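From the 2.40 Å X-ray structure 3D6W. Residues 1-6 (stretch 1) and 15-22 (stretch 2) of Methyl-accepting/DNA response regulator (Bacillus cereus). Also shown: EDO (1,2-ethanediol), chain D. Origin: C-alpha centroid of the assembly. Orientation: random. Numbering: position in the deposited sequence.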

# COMPACT_ATOMS: atom_id res chain seq x y z
N GLY A 1 1.75 -8.89 10.36
CA GLY A 1 1.11 -9.13 11.71
C GLY A 1 -0.35 -9.54 11.60
O GLY A 1 -0.66 -10.73 11.50
N LYS A 2 -1.23 -8.54 11.64
CA LYS A 2 -2.68 -8.72 11.57
C LYS A 2 -3.29 -7.53 10.80
O LYS A 2 -2.70 -6.45 10.77
CB LYS A 2 -3.28 -8.87 12.99
CG LYS A 2 -3.58 -10.33 13.37
CD LYS A 2 -3.27 -10.73 14.81
CE LYS A 2 -3.64 -12.21 15.02
NZ LYS A 2 -3.25 -12.72 16.37
N SER A 3 -4.44 -7.74 10.14
CA SER A 3 -4.96 -6.69 9.24
C SER A 3 -6.46 -6.53 9.22
O SER A 3 -6.96 -5.70 8.49
CB SER A 3 -4.42 -6.86 7.79
OG SER A 3 -5.09 -7.86 7.03
N VAL A 4 -7.16 -7.33 10.01
CA VAL A 4 -8.60 -7.23 10.19
C VAL A 4 -8.96 -7.33 11.66
O VAL A 4 -8.26 -7.96 12.44
CB VAL A 4 -9.41 -8.32 9.38
CG1 VAL A 4 -9.11 -8.19 7.92
CG2 VAL A 4 -9.11 -9.72 9.87
N VAL A 5 -10.04 -6.63 12.02
CA VAL A 5 -10.70 -6.77 13.31
C VAL A 5 -12.09 -7.39 13.06
O VAL A 5 -12.81 -6.95 12.15
CB VAL A 5 -10.94 -5.42 14.02
CG1 VAL A 5 -11.06 -5.65 15.56
CG2 VAL A 5 -9.84 -4.43 13.70
N THR A 6 -12.43 -8.42 13.83
CA THR A 6 -13.72 -9.12 13.71
C THR A 6 -14.67 -8.51 14.72
O THR A 6 -14.44 -8.60 15.92
CB THR A 6 -13.58 -10.64 13.83
OG1 THR A 6 -12.57 -11.09 12.91
CG2 THR A 6 -14.89 -11.33 13.46
C1 EDO D . -5.66 -12.96 10.27
O1 EDO D . -4.76 -14.10 10.36
C2 EDO D . -5.24 -11.90 11.28
O2 EDO D . -5.35 -10.52 10.81
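Stretch 2 15-22: PVPFSKVM

The apolar centre of the contact is Val 5, whose methyl group CG2 meets the edge of the Phe 18 ring, with CG2 of Val 5 3.2 Å from CE1 of Phe 18. On the same methyl lies Val 21, its CG2 atom 3.9 Å from CG2 of Val 5. A branched, compact valine suits this buried site: it fills space close to its own strand, while the longer aromatic side chain, leaving its backbone sideways, brings its end back to stretch 1. One face of the ring is covered by backbone, CA of Ser 3 and N of Val 4, so the phenylalanine rests on main chain too.

Around this centre the two stretches pair as antiparallel β-strands. Residues 15-17 run against residues 4-6 with 149° between their directions and an axial approach of 4.3 Å. Val 5 faces Val 16 as the hydrogen-bonded pair: Val 5 N donates to Val 16 O at 2.8 Å, and Val 16 N returns the bond to Val 5 O, also at 2.8 Å. Both valines point to one face of the sheet; Thr 6 and Pro 15 share the other, their CA atoms 4.3 Å apart. The flanking positions of stretch 2 are prolines, which have no amide hydrogen to donate, and they fall at non-hydrogen-bonded pairs, Pro 15 with Thr 6 and Pro 17 with Val 4, where none is required.

Toward the polar edge, Phe 18 begins a 3-10 segment, yet its N still donates to Ser 3 O at 3.1 Å. Ser 3 O also receives a CA-H...O contact from Pro 17 CA at 3.3 Å. Beyond the pairing, Ser 3 N is left free for 1,2-ethanediol, donating to its O2 at 3.0 Å, and the end of Lys 2 leads away from stretch 2, as befits a charged, exposed side chain.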

# COMPACT_ATOMS: atom_id res chain seq x y z
N PRO A 15 -15.44 -9.44 9.54
CA PRO A 15 -14.05 -8.97 9.43
C PRO A 15 -13.98 -7.62 8.74
O PRO A 15 -14.56 -7.43 7.67
CB PRO A 15 -13.35 -10.06 8.59
CG PRO A 15 -14.31 -11.18 8.44
CD PRO A 15 -15.67 -10.64 8.71
N VAL A 16 -13.32 -6.66 9.39
CA VAL A 16 -13.16 -5.29 8.87
C VAL A 16 -11.63 -5.02 8.81
O VAL A 16 -10.94 -5.32 9.76
CB VAL A 16 -13.89 -4.29 9.82
CG1 VAL A 16 -13.77 -2.85 9.32
CG2 VAL A 16 -15.32 -4.69 9.98
N PRO A 17 -11.11 -4.49 7.71
CA PRO A 17 -9.71 -4.11 7.67
C PRO A 17 -9.41 -2.98 8.62
O PRO A 17 -10.27 -2.14 8.85
CB PRO A 17 -9.50 -3.59 6.23
CG PRO A 17 -10.70 -3.82 5.51
CD PRO A 17 -11.80 -4.17 6.44
N PHE A 18 -8.22 -2.95 9.17
CA PHE A 18 -7.82 -1.86 10.08
C PHE A 18 -8.07 -0.49 9.46
O PHE A 18 -8.47 0.44 10.15
CB PHE A 18 -6.34 -1.98 10.49
CG PHE A 18 -6.05 -3.12 11.43
CD1 PHE A 18 -7.05 -3.75 12.17
CD2 PHE A 18 -4.75 -3.53 11.62
CE1 PHE A 18 -6.76 -4.80 13.04
CE2 PHE A 18 -4.45 -4.58 12.49
CZ PHE A 18 -5.47 -5.21 13.20
N SER A 19 -7.87 -0.40 8.15
CA SER A 19 -8.01 0.84 7.41
C SER A 19 -9.43 1.44 7.46
O SER A 19 -9.60 2.64 7.28
CB SER A 19 -7.55 0.59 5.95
OG SER A 19 -8.55 -0.07 5.19
N LYS A 20 -10.43 0.60 7.71
CA LYS A 20 -11.80 0.99 7.78
C LYS A 20 -12.30 1.22 9.20
O LYS A 20 -13.44 1.66 9.42
CB LYS A 20 -12.67 -0.09 7.11
CG LYS A 20 -12.28 -0.39 5.67
CD LYS A 20 -13.23 0.18 4.65
CE LYS A 20 -14.24 -0.90 4.12
NZ LYS A 20 -15.72 -0.41 4.04
N VAL A 21 -11.44 0.96 10.19
CA VAL A 21 -11.78 1.29 11.59
C VAL A 21 -11.52 2.78 11.85
O VAL A 21 -10.38 3.25 11.65
CB VAL A 21 -10.98 0.41 12.59
CG1 VAL A 21 -11.39 0.70 14.07
CG2 VAL A 21 -11.15 -1.09 12.21
N MSE A 22 -12.56 3.49 12.27
CA MSE A 22 -12.50 4.91 12.53
C MSE A 22 -12.05 5.22 13.97
O MSE A 22 -11.23 6.10 14.20
CB MSE A 22 -13.88 5.54 12.27
CG MSE A 22 -14.39 5.34 10.89
SE MSE A 22 -16.10 6.15 10.44
CE MSE A 22 -17.06 5.22 11.84